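Local coordinates for protein nodulation fucosyltransferase NodZ (Bradyrhizobium sp., PDB 2HHC) that belongs to the nodulation fucosyltransferases of rhizobia, glycosyltransferases with the GT-B architecture of two Rossmann-like domains, at residues I172-R177 with M203-A208; L198-M203 with I281-T286; K218-T223 with M271-R276; D230-S233 with D238-A241. All coordinates share one frame; numbering follows the deposited sequence.

How the contacts relate
All four contacts attach helices to one largely parallel sheet in a single Rossmann-like half of the GT-B fold. Contacts 1 and 2 use successive turns of helix 192-209, laid over the neighbouring strands 170-176 and 279-283. Contact 4 lies beside them, where helix 226-235 meets the edge strand 239-240. Contact 3 takes the other face of the sheet, joining strand 217-223 to helix 258-274. Contacts 1 and 3 are fully buried and apolar, the latter adding an aromatic ring and a sulfur. Contact 2 is partly buried and sets a ring against a methyl and an amide, while contact 4, at the sheet's margin, is partly hydrated, with two bridging waters.

Contact 1: residues I172-R177 with M203-A208; sequences IGVHVR and MAIRKA
The beta-alpha-beta crossover of a Rossmann-like domain supplies this contact: strand 170-176 gives way to helix 192-209, which lies back across the sheet before strand 217-223 takes its place beside the first strand. I172 faces A208 and V174 faces I205, so the strand and the helix run in opposite senses, and two residues of strand are matched by three of helix, close to one turn. I172 embraces the alanine with both of its branches. Its CG2 comes to 3.8 Å from A208 CB, and its CD1 swings round to 4.0 Å from the same A208 CB. The branching is set by chi1 of -66°, which puts CG1 beside the backbone N and CG2 anti to it, and the small A208 lets the helix backbone come close to the strand here. Further along, V174 CG2 meets I205 CG1 at 4.0 Å, the two side chains crossing at about a right angle. The beta-branched isoleucine and valine suit an extended strand, and their methyls give a broad surface to the helix. I281 of the adjacent strand 279-283 packs against V174, A204, I205 and A208, widening the apolar patch beneath the helix. At the end of the pairing, the carbonyl of A208 accepts a hydrogen bond from the hydroxyl of Y213. Between the two segments themselves there is no hydrogen bond: all four touching residues are buried, and their cohesion comes from dispersion and the exclusion of water, so shape fit rather than polar direction accounts for the contact itself.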
loop_
_atom_site.group_PDB
_atom_site.type_symbol
_atom_site.label_atom_id
_atom_site.label_comp_id
_atom_site.label_asym_id
_atom_site.label_seq_id
_atom_site.Cartn_x
_atom_site.Cartn_y
_atom_site.Cartn_z
ATOM N N ILE A 172 -16.361 12.475 -1.526
ATOM C CA ILE A 172 -15.046 13.077 -1.531
ATOM C C ILE A 172 -14.264 12.392 -0.411
ATOM O O ILE A 172 -14.566 12.588 0.804
ATOM C CB ILE A 172 -15.131 14.577 -1.263
ATOM C CG1 ILE A 172 -15.848 15.251 -2.414
ATOM C CG2 ILE A 172 -13.735 15.188 -1.147
ATOM C CD1 ILE A 172 -16.316 16.675 -2.103
ATOM N N GLY A 173 -13.235 11.632 -0.790
ATOM C CA GLY A 173 -12.373 11.006 0.216
ATOM C C GLY A 173 -11.201 11.886 0.594
ATOM O O GLY A 173 -10.622 12.617 -0.261
ATOM N N VAL A 174 -10.837 11.877 1.867
ATOM C CA VAL A 174 -9.789 12.741 2.387
ATOM C C VAL A 174 -8.867 11.891 3.254
ATOM O O VAL A 174 -9.317 11.335 4.245
ATOM C CB VAL A 174 -10.352 13.886 3.211
ATOM C CG1 VAL A 174 -9.240 14.861 3.560
ATOM C CG2 VAL A 174 -11.468 14.622 2.466
ATOM N N HIS A 175 -7.601 11.774 2.899
ATOM C CA HIS A 175 -6.639 11.102 3.742
ATOM C C HIS A 175 -5.742 12.146 4.354
ATOM O O HIS A 175 -5.083 12.924 3.641
ATOM C CB HIS A 175 -5.806 10.092 2.925
ATOM C CG HIS A 175 -4.698 9.449 3.708
ATOM N ND1 HIS A 175 -3.399 9.446 3.268
ATOM C CD2 HIS A 175 -4.691 8.787 4.895
ATOM C CE1 HIS A 175 -2.635 8.819 4.149
ATOM N NE2 HIS A 175 -3.400 8.401 5.144
ATOM N N VAL A 176 -5.703 12.198 5.688
ATOM C CA VAL A 176 -4.815 13.109 6.383
ATOM C C VAL A 176 -3.889 12.305 7.282
ATOM O O VAL A 176 -4.312 11.745 8.297
ATOM C CB VAL A 176 -5.614 14.161 7.244
ATOM C CG1 VAL A 176 -4.637 15.090 7.930
ATOM C CG2 VAL A 176 -6.617 14.901 6.395
ATOM N N ARG A 177 -2.638 12.218 6.892
ATOM C CA ARG A 177 -1.655 11.536 7.701
ATOM C C ARG A 177 -0.864 12.601 8.413
ATOM O O ARG A 177 -0.371 13.546 7.782
ATOM C CB ARG A 177 -0.751 10.670 6.854
ATOM C CG ARG A 177 0.376 9.937 7.644
ATOM N N MET A 203 -8.891 24.013 2.975
ATOM C CA MET A 203 -8.828 24.581 1.624
ATOM C C MET A 203 -9.021 23.507 0.550
ATOM O O MET A 203 -9.717 23.734 -0.448
ATOM C CB MET A 203 -7.442 25.207 1.349
ATOM C CG MET A 203 -6.878 26.173 2.376
ATOM S SD MET A 203 -5.367 26.890 1.696
ATOM C CE MET A 203 -4.027 26.478 2.766
ATOM N N ALA A 204 -8.390 22.350 0.732
ATOM C CA ALA A 204 -8.535 21.239 -0.214
ATOM C C ALA A 204 -9.975 20.759 -0.249
ATOM O O ALA A 204 -10.506 20.484 -1.330
ATOM C CB ALA A 204 -7.602 20.096 0.135
ATOM N N ILE A 205 -10.614 20.623 0.922
ATOM C CA ILE A 205 -12.004 20.181 0.956
ATOM C C ILE A 205 -12.931 21.180 0.271
ATOM O O ILE A 205 -13.795 20.796 -0.498
ATOM C CB ILE A 205 -12.447 19.828 2.400
ATOM C CG1 ILE A 205 -11.673 18.609 2.942
ATOM C CG2 ILE A 205 -13.946 19.526 2.467
ATOM C CD1 ILE A 205 -11.861 18.412 4.417
ATOM N N ARG A 206 -12.735 22.473 0.528
ATOM C CA ARG A 206 -13.530 23.511 -0.134
ATOM C C ARG A 206 -13.382 23.401 -1.671
ATOM O O ARG A 206 -14.386 23.506 -2.404
ATOM C CB ARG A 206 -13.160 24.901 0.402
ATOM C CG ARG A 206 -13.550 25.047 1.865
ATOM C CD ARG A 206 -13.187 26.358 2.532
ATOM N NE ARG A 206 -13.587 26.279 3.952
ATOM C CZ ARG A 206 -12.823 26.498 5.015
ATOM N NH1 ARG A 206 -11.583 26.985 4.897
ATOM N NH2 ARG A 206 -13.345 26.297 6.222
ATOM N N LYS A 207 -12.150 23.190 -2.143
ATOM C CA LYS A 207 -11.873 23.058 -3.579
ATOM C C LYS A 207 -12.604 21.874 -4.152
ATOM O O LYS A 207 -13.268 21.980 -5.199
ATOM C CB LYS A 207 -10.355 23.005 -3.858
ATOM C CG LYS A 207 -9.953 22.669 -5.334
ATOM C CD LYS A 207 -8.429 22.749 -5.466
ATOM C CE LYS A 207 -7.907 22.372 -6.860
ATOM N NZ LYS A 207 -8.206 23.391 -7.882
ATOM N N ALA A 208 -12.522 20.748 -3.466
ATOM C CA ALA A 208 -13.191 19.539 -3.904
ATOM C C ALA A 208 -14.704 19.714 -3.932
ATOM O O ALA A 208 -15.377 19.221 -4.853
ATOM C CB ALA A 208 -12.831 18.372 -2.974
#

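Contact 2: residues L198-M203 with I281-T286; sequences LHQVCM and IRFPPT
F283 and V201 are brought together by two torsions: chi1 of F283 (-163°) sets CG anti to the backbone N and sends the ring out from the strand, while chi1 of V201 (170°) leaves CG2 beside its own N, pointing at that ring. The methyl lands almost exactly over the centre of one face. V201 CG2 is 3.6 Å from the centroid of the F283 ring and nearly on the ring normal, a CH-pi contact that an aliphatic branch makes well and that spreads evenly over the ring carbons. Q200, one residue earlier on the helix, reaches the same ring from its rim. Its CB lies 3.8 Å from F283 CE2, and the extended side chain carries OE1 to 3.7 Å from F283 CZ, near the ring plane. The partly negative oxygen near the ring's edge is probably mildly favourable, though no hydrogen bond joins the segments. A glutamine suits this partly exposed margin because CB can pack against the ring, crossing it at about a right angle with the amide plane turned 74° from it, while the amide stays at the periphery. The strand ends at F283, where a cis peptide bond to P284 leads into the following loop. Helix 192-209 thus rests on strand 279-283 through this ring, which also touches A197 of the same helix and V176 of strand 170-176; on the other flank, Q200 packs on F303 of strand 299-303.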
loop_
_atom_site.group_PDB
_atom_site.type_symbol
_atom_site.label_atom_id
_atom_site.label_comp_id
_atom_site.label_asym_id
_atom_site.label_seq_id
_atom_site.Cartn_x
_atom_site.Cartn_y
_atom_site.Cartn_z
ATOM N N LEU A 198 -4.247 21.996 9.272
ATOM C CA LEU A 198 -5.701 21.928 9.290
ATOM C C LEU A 198 -6.290 22.917 8.307
ATOM O O LEU A 198 -7.198 22.532 7.551
ATOM C CB LEU A 198 -6.293 22.165 10.675
ATOM C CG LEU A 198 -7.821 22.115 10.760
ATOM C CD1 LEU A 198 -8.335 20.733 10.488
ATOM C CD2 LEU A 198 -8.315 22.597 12.079
ATOM N N HIS A 199 -5.777 24.142 8.270
ATOM C CA HIS A 199 -6.218 25.108 7.273
ATOM C C HIS A 199 -6.083 24.595 5.848
ATOM O O HIS A 199 -6.996 24.748 5.049
ATOM C CB HIS A 199 -5.443 26.406 7.404
ATOM C CG HIS A 199 -5.860 27.456 6.425
ATOM N ND1 HIS A 199 -7.113 28.024 6.439
ATOM C CD2 HIS A 199 -5.181 28.076 5.430
ATOM C CE1 HIS A 199 -7.200 28.929 5.478
ATOM N NE2 HIS A 199 -6.038 28.983 4.852
ATOM N N GLN A 200 -4.946 23.967 5.547
ATOM C CA GLN A 200 -4.676 23.452 4.198
ATOM C C GLN A 200 -5.655 22.370 3.806
ATOM O O GLN A 200 -6.161 22.383 2.695
ATOM C CB GLN A 200 -3.227 22.938 4.114
ATOM C CG GLN A 200 -2.258 24.040 4.151
ATOM C CD GLN A 200 -0.819 23.599 4.050
ATOM O OE1 GLN A 200 -0.473 22.455 4.354
ATOM N NE2 GLN A 200 0.030 24.519 3.596
ATOM N N VAL A 201 -5.935 21.440 4.712
ATOM C CA VAL A 201 -6.929 20.437 4.521
ATOM C C VAL A 201 -8.297 21.027 4.265
ATOM O O VAL A 201 -9.030 20.569 3.413
ATOM C CB VAL A 201 -7.006 19.472 5.753
ATOM C CG1 VAL A 201 -8.202 18.561 5.668
ATOM C CG2 VAL A 201 -5.680 18.643 5.857
ATOM N N CYS A 202 -8.636 22.062 5.022
ATOM C CA CYS A 202 -9.899 22.725 4.778
ATOM C C CYS A 202 -9.964 23.350 3.400
ATOM O O CYS A 202 -11.018 23.261 2.769
ATOM C CB CYS A 202 -10.239 23.765 5.841
ATOM S SG CYS A 202 -10.518 23.043 7.498
ATOM N N MET A 203 -8.891 24.013 2.975
ATOM C CA MET A 203 -8.828 24.581 1.624
ATOM C C MET A 203 -9.021 23.507 0.550
ATOM O O MET A 203 -9.717 23.734 -0.448
ATOM C CB MET A 203 -7.442 25.207 1.349
ATOM C CG MET A 203 -6.878 26.173 2.376
ATOM S SD MET A 203 -5.367 26.890 1.696
ATOM C CE MET A 203 -4.027 26.478 2.766
ATOM N N ILE A 281 -8.593 13.524 -1.908
ATOM C CA ILE A 281 -7.615 14.489 -1.433
ATOM C C ILE A 281 -6.507 13.709 -0.722
ATOM O O ILE A 281 -6.766 12.952 0.222
ATOM C CB ILE A 281 -8.255 15.509 -0.456
ATOM C CG1 ILE A 281 -9.251 16.405 -1.206
ATOM C CG2 ILE A 281 -7.158 16.319 0.202
ATOM C CD1 ILE A 281 -10.178 17.152 -0.349
ATOM N N ARG A 282 -5.290 13.869 -1.212
ATOM C CA ARG A 282 -4.096 13.155 -0.704
ATOM C C ARG A 282 -3.233 14.112 0.112
ATOM O O ARG A 282 -2.488 14.937 -0.425
ATOM C CB ARG A 282 -3.271 12.626 -1.874
ATOM C CG ARG A 282 -4.011 11.691 -2.827
ATOM C CD ARG A 282 -3.121 11.159 -3.873
ATOM N NE ARG A 282 -2.252 10.088 -3.366
ATOM C CZ ARG A 282 -1.246 9.546 -4.038
ATOM N NH1 ARG A 282 -0.927 9.961 -5.251
ATOM N NH2 ARG A 282 -0.558 8.551 -3.492
ATOM N N PHE A 283 -3.290 13.969 1.433
ATOM C CA PHE A 283 -2.549 14.837 2.326
ATOM C C PHE A 283 -1.643 13.954 3.225
ATOM O O PHE A 283 -2.059 13.503 4.288
ATOM C CB PHE A 283 -3.563 15.681 3.127
ATOM C CG PHE A 283 -2.993 16.860 3.768
ATOM C CD1 PHE A 283 -2.452 16.756 5.049
ATOM C CD2 PHE A 283 -2.953 18.087 3.109
ATOM C CE1 PHE A 283 -1.912 17.865 5.683
ATOM C CE2 PHE A 283 -2.404 19.206 3.729
ATOM C CZ PHE A 283 -1.880 19.110 5.015
ATOM N N PRO A 284 -0.393 13.631 2.756
ATOM C CA PRO A 284 0.321 14.111 1.545
ATOM C C PRO A 284 0.146 13.162 0.363
ATOM O O PRO A 284 -0.162 11.995 0.515
ATOM C CB PRO A 284 1.773 14.138 2.022
ATOM C CG PRO A 284 1.824 13.124 3.113
ATOM C CD PRO A 284 0.468 13.064 3.775
ATOM N N PRO A 285 0.451 13.675 -0.883
ATOM C CA PRO A 285 0.423 12.777 -2.071
ATOM C C PRO A 285 1.599 11.823 -2.171
ATOM O O PRO A 285 1.590 10.937 -3.047
ATOM C CB PRO A 285 0.429 13.761 -3.255
ATOM C CG PRO A 285 1.161 14.925 -2.721
ATOM C CD PRO A 285 0.651 15.063 -1.293
ATOM N N THR A 286 2.593 11.958 -1.300
ATOM C CA THR A 286 3.680 10.997 -1.162
ATOM C C THR A 286 3.322 9.711 -0.370
ATOM O O THR A 286 4.150 8.802 -0.283
ATOM C CB THR A 286 4.871 11.657 -0.447
ATOM O OG1 THR A 286 4.422 12.289 0.758
ATOM C CG2 THR A 286 5.509 12.705 -1.317
#

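Contact 3: residues K218-T223 with M271-R276; sequences KVFLCT and MYLLAR
F220 and C222, alternate residues on one face of their strand, meet L273 and L274 of helix 258-274. F220 touches mainly through CE2, 3.7 Å from L273 CB, and L274 N sits near the ring plane, 3.9 Å from F220 CE2. Beside it F220 CD2 packs on L274 CD2 at 4.0 Å, each leucine side chain crossing the phenylalanine at about a right angle. C222 adds its sulfur, SG approaching L274 CG to 3.9 Å; chi1 of -66°, with SG anti to the carbonyl carbon, carries the sulfur to the leucine. A thiol is compact and weakly polar, well suited to a buried spot against a branched leucine. This is the packing of a largely parallel alpha/beta sheet in a Rossmann-like domain, with helix 258-274 on the face opposite helix 192-209, while L221 lies on the other face of the strand and packs on V174. Farther out, F166 meets F220 edge to face, and F240 of the adjoining edge strand also reaches its ring. I158 and L161 of helix 152-166 back L273, and A293 of helix 291-296 packs on L274.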
loop_
_atom_site.group_PDB
_atom_site.type_symbol
_atom_site.label_atom_id
_atom_site.label_comp_id
_atom_site.label_asym_id
_atom_site.label_seq_id
_atom_site.Cartn_x
_atom_site.Cartn_y
_atom_site.Cartn_z
ATOM N N LYS A 218 -20.949 13.668 0.053
ATOM C CA LYS A 218 -20.522 13.498 1.440
ATOM C C LYS A 218 -18.996 13.433 1.450
ATOM O O LYS A 218 -18.403 13.238 0.404
ATOM C CB LYS A 218 -21.154 12.249 2.051
ATOM C CG LYS A 218 -22.693 12.184 2.055
ATOM C CD LYS A 218 -23.184 10.841 2.518
ATOM N N VAL A 219 -18.400 13.622 2.638
ATOM C CA VAL A 219 -16.952 13.679 2.821
ATOM C C VAL A 219 -16.547 12.482 3.719
ATOM O O VAL A 219 -16.994 12.409 4.873
ATOM C CB VAL A 219 -16.499 15.010 3.434
ATOM C CG1 VAL A 219 -15.054 14.976 3.697
ATOM C CG2 VAL A 219 -16.837 16.172 2.536
ATOM N N PHE A 220 -15.694 11.608 3.171
ATOM C CA PHE A 220 -15.174 10.435 3.869
ATOM C C PHE A 220 -13.769 10.753 4.358
ATOM O O PHE A 220 -12.846 10.929 3.561
ATOM C CB PHE A 220 -15.189 9.252 2.917
ATOM C CG PHE A 220 -14.535 8.003 3.448
ATOM C CD1 PHE A 220 -14.885 7.487 4.676
ATOM C CD2 PHE A 220 -13.608 7.288 2.672
ATOM C CE1 PHE A 220 -14.284 6.325 5.139
ATOM C CE2 PHE A 220 -13.002 6.121 3.188
ATOM C CZ PHE A 220 -13.366 5.626 4.370
ATOM N N LEU A 221 -13.610 10.795 5.665
ATOM C CA LEU A 221 -12.355 11.175 6.240
ATOM C C LEU A 221 -11.610 9.967 6.792
ATOM O O LEU A 221 -12.144 9.218 7.606
ATOM C CB LEU A 221 -12.584 12.202 7.376
ATOM C CG LEU A 221 -11.315 12.778 8.029
ATOM C CD1 LEU A 221 -10.313 13.446 7.062
ATOM C CD2 LEU A 221 -11.706 13.751 9.100
ATOM N N CYS A 222 -10.339 9.844 6.429
ATOM C CA CYS A 222 -9.438 8.783 6.871
ATOM C C CYS A 222 -8.272 9.478 7.536
ATOM O O CYS A 222 -7.382 10.009 6.853
ATOM C CB CYS A 222 -8.981 7.954 5.671
ATOM S SG CYS A 222 -10.315 7.057 4.931
ATOM N N THR A 223 -8.236 9.472 8.846
ATOM C CA THR A 223 -7.123 10.079 9.584
ATOM C C THR A 223 -6.817 9.268 10.829
ATOM O O THR A 223 -7.686 8.627 11.381
ATOM C CB THR A 223 -7.446 11.536 9.941
ATOM O OG1 THR A 223 -6.311 12.161 10.560
ATOM C CG2 THR A 223 -8.622 11.584 10.927
ATOM N N MET A 271 -8.334 2.166 2.876
ATOM C CA MET A 271 -7.592 2.220 1.589
ATOM C C MET A 271 -8.511 1.837 0.425
ATOM O O MET A 271 -8.497 2.464 -0.622
ATOM C CB MET A 271 -6.365 1.306 1.652
ATOM C CG MET A 271 -5.294 1.778 2.537
ATOM S SD MET A 271 -4.054 0.529 2.668
ATOM C CE MET A 271 -3.508 0.493 1.053
ATOM N N TYR A 272 -9.282 0.760 0.623
ATOM C CA TYR A 272 -10.169 0.280 -0.412
ATOM C C TYR A 272 -11.396 1.176 -0.600
ATOM O O TYR A 272 -11.819 1.415 -1.730
ATOM C CB TYR A 272 -10.517 -1.185 -0.103
ATOM C CG TYR A 272 -9.481 -2.184 -0.568
ATOM C CD1 TYR A 272 -8.259 -2.341 0.050
ATOM C CD2 TYR A 272 -9.743 -3.052 -1.641
ATOM C CE1 TYR A 272 -7.337 -3.228 -0.370
ATOM C CE2 TYR A 272 -8.825 -3.952 -2.038
ATOM C CZ TYR A 272 -7.619 -4.079 -1.430
ATOM O OH TYR A 272 -6.669 -5.008 -1.835
ATOM N N LEU A 273 -11.965 1.723 0.473
ATOM C CA LEU A 273 -13.082 2.632 0.326
ATOM C C LEU A 273 -12.651 3.953 -0.323
ATOM O O LEU A 273 -13.381 4.521 -1.096
ATOM C CB LEU A 273 -13.757 2.859 1.648
ATOM C CG LEU A 273 -14.694 1.746 2.155
ATOM C CD1 LEU A 273 -15.109 2.060 3.523
ATOM C CD2 LEU A 273 -15.895 1.569 1.204
ATOM N N LEU A 274 -11.465 4.445 -0.031
ATOM C CA LEU A 274 -10.963 5.626 -0.715
ATOM C C LEU A 274 -10.968 5.425 -2.229
ATOM O O LEU A 274 -11.251 6.384 -3.003
ATOM C CB LEU A 274 -9.575 6.019 -0.215
ATOM C CG LEU A 274 -9.511 6.676 1.148
ATOM C CD1 LEU A 274 -8.126 6.693 1.719
ATOM C CD2 LEU A 274 -10.036 8.139 1.093
ATOM N N ALA A 275 -10.676 4.218 -2.691
ATOM C CA ALA A 275 -10.649 3.941 -4.131
ATOM C C ALA A 275 -12.018 3.920 -4.814
ATOM O O ALA A 275 -12.105 3.807 -6.034
ATOM C CB ALA A 275 -9.918 2.652 -4.398
ATOM N N ARG A 276 -13.066 4.024 -4.007
ATOM C CA ARG A 276 -14.459 4.093 -4.450
ATOM C C ARG A 276 -15.016 5.510 -4.515
ATOM O O ARG A 276 -16.188 5.743 -4.856
ATOM C CB ARG A 276 -15.356 3.290 -3.485
ATOM C CG ARG A 276 -15.027 1.782 -3.261
ATOM C CD ARG A 276 -15.397 0.840 -4.416
ATOM N NE ARG A 276 -16.832 0.532 -4.487
ATOM C CZ ARG A 276 -17.479 -0.377 -3.746
ATOM N NH1 ARG A 276 -16.875 -1.052 -2.753
ATOM N NH2 ARG A 276 -18.774 -0.549 -3.947
#

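Contact 4: residues D230-S233 with D238-A241; sequences DQVS and DVFA
V239 lays its side chain over the last turn of helix 226-235, overlapping S233 and the backbone of V232. The helix and strand 239-240 close a beta-alpha-beta unit that begins with strand 217-223, so the contact lies where the chain has come back to the sheet to add its edge strand. V239 CG2 reaches the carbonyl oxygen V232 O at 3.9 Å. The valine side chains meet more loosely, V232 CG1 being 4.3 Å from V239 CG2; V232 is buried and also packs on L221 and I205. Valine suits position 239, an extended residue that must present methyls to a helix, whereas serine suits the partly exposed helix face, its small hydroxyl able to serve protein and solvent together. Water completes the junction. One molecule donates to S233 O at 3.1 Å and accepts from V239 N at 3.1 Å, tying backbone to backbone. The hydroxyl is less certain, because S233 adopts two conformers. In the one described here, V239 CG1 comes to 3.5 Å from S233 OG. With chi1 of -62°, that OG stands beside its own N and is hydrogen-bonded to L229 O one turn earlier; in this same conformer a second water donates to S233 OG at 2.7 Å and to V239 O at 3.2 Å.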
loop_
_atom_site.group_PDB
_atom_site.type_symbol
_atom_site.label_atom_id
_atom_site.label_comp_id
_atom_site.label_asym_id
_atom_site.label_seq_id
_atom_site.Cartn_x
_atom_site.Cartn_y
_atom_site.Cartn_z
ATOM N N ASP A 230 -12.516 15.295 14.659
ATOM C CA ASP A 230 -13.446 16.213 15.362
ATOM C C ASP A 230 -13.485 17.569 14.687
ATOM O O ASP A 230 -14.575 18.138 14.525
ATOM C CB ASP A 230 -13.054 16.379 16.809
ATOM C CG ASP A 230 -13.251 15.113 17.633
ATOM O OD1 ASP A 230 -13.964 14.200 17.140
ATOM O OD2 ASP A 230 -12.642 15.012 18.714
ATOM N N GLN A 231 -12.328 18.110 14.323
ATOM C CA GLN A 231 -12.307 19.436 13.716
ATOM C C GLN A 231 -12.911 19.457 12.329
ATOM O O GLN A 231 -13.760 20.295 12.024
ATOM C CB GLN A 231 -10.880 19.995 13.690
ATOM C CG GLN A 231 -10.269 20.238 15.073
ATOM C CD GLN A 231 -8.721 20.187 15.109
ATOM O OE1 GLN A 231 -8.122 20.448 16.151
ATOM N NE2 GLN A 231 -8.095 19.846 13.978
ATOM N N VAL A 232 -12.465 18.565 11.470
ATOM C CA VAL A 232 -12.998 18.519 10.111
ATOM C C VAL A 232 -14.499 18.225 10.140
ATOM O O VAL A 232 -15.303 18.881 9.444
ATOM C CB VAL A 232 -12.256 17.510 9.241
ATOM C CG1 VAL A 232 -12.976 17.356 7.887
ATOM C CG2 VAL A 232 -10.801 17.915 9.079
ATOM N N SER A 233 -14.935 17.358 11.045
ATOM C CA SER A 233 -16.361 17.054 11.157
ATOM C C SER A 233 -17.155 18.260 11.573
ATOM O O SER A 233 -18.350 18.406 11.255
ATOM C CB SER A 233 -16.583 15.895 12.149
ATOM O OG SER A 233 -15.932 14.717 11.661
ATOM N N ASP A 238 -21.800 16.595 6.574
ATOM C CA ASP A 238 -21.818 15.262 5.961
ATOM C C ASP A 238 -20.451 14.594 5.943
ATOM O O ASP A 238 -20.131 13.867 5.033
ATOM C CB ASP A 238 -22.478 15.292 4.553
ATOM C CG ASP A 238 -23.877 15.870 4.581
ATOM O OD1 ASP A 238 -24.704 15.325 5.355
ATOM O OD2 ASP A 238 -24.123 16.901 3.916
ATOM N N VAL A 239 -19.662 14.821 7.004
ATOM C CA VAL A 239 -18.403 14.118 7.182
ATOM C C VAL A 239 -18.630 12.833 7.972
ATOM O O VAL A 239 -19.349 12.823 9.005
ATOM C CB VAL A 239 -17.370 15.013 7.916
ATOM C CG1 VAL A 239 -16.073 14.245 8.147
ATOM C CG2 VAL A 239 -17.076 16.269 7.113
ATOM N N PHE A 240 -18.056 11.756 7.468
ATOM C CA PHE A 240 -18.082 10.478 8.171
ATOM C C PHE A 240 -16.745 9.769 8.054
ATOM O O PHE A 240 -15.952 10.036 7.176
ATOM C CB PHE A 240 -19.223 9.588 7.649
ATOM C CG PHE A 240 -19.006 9.063 6.272
ATOM C CD1 PHE A 240 -19.238 9.884 5.164
ATOM C CD2 PHE A 240 -18.535 7.784 6.045
ATOM C CE1 PHE A 240 -19.032 9.407 3.881
ATOM C CE2 PHE A 240 -18.301 7.300 4.753
ATOM C CZ PHE A 240 -18.587 8.112 3.650
ATOM N N ALA A 241 -16.544 8.813 8.965
ATOM C CA ALA A 241 -15.354 7.990 9.048
ATOM C C ALA A 241 -15.736 6.634 9.531
ATOM O O ALA A 241 -16.773 6.481 10.146
ATOM C CB ALA A 241 -14.310 8.613 10.040
HETATM O O HOH W 1 -20.136 16.637 9.416
HETATM O O HOH W 2 -17.579 12.589 11.631
#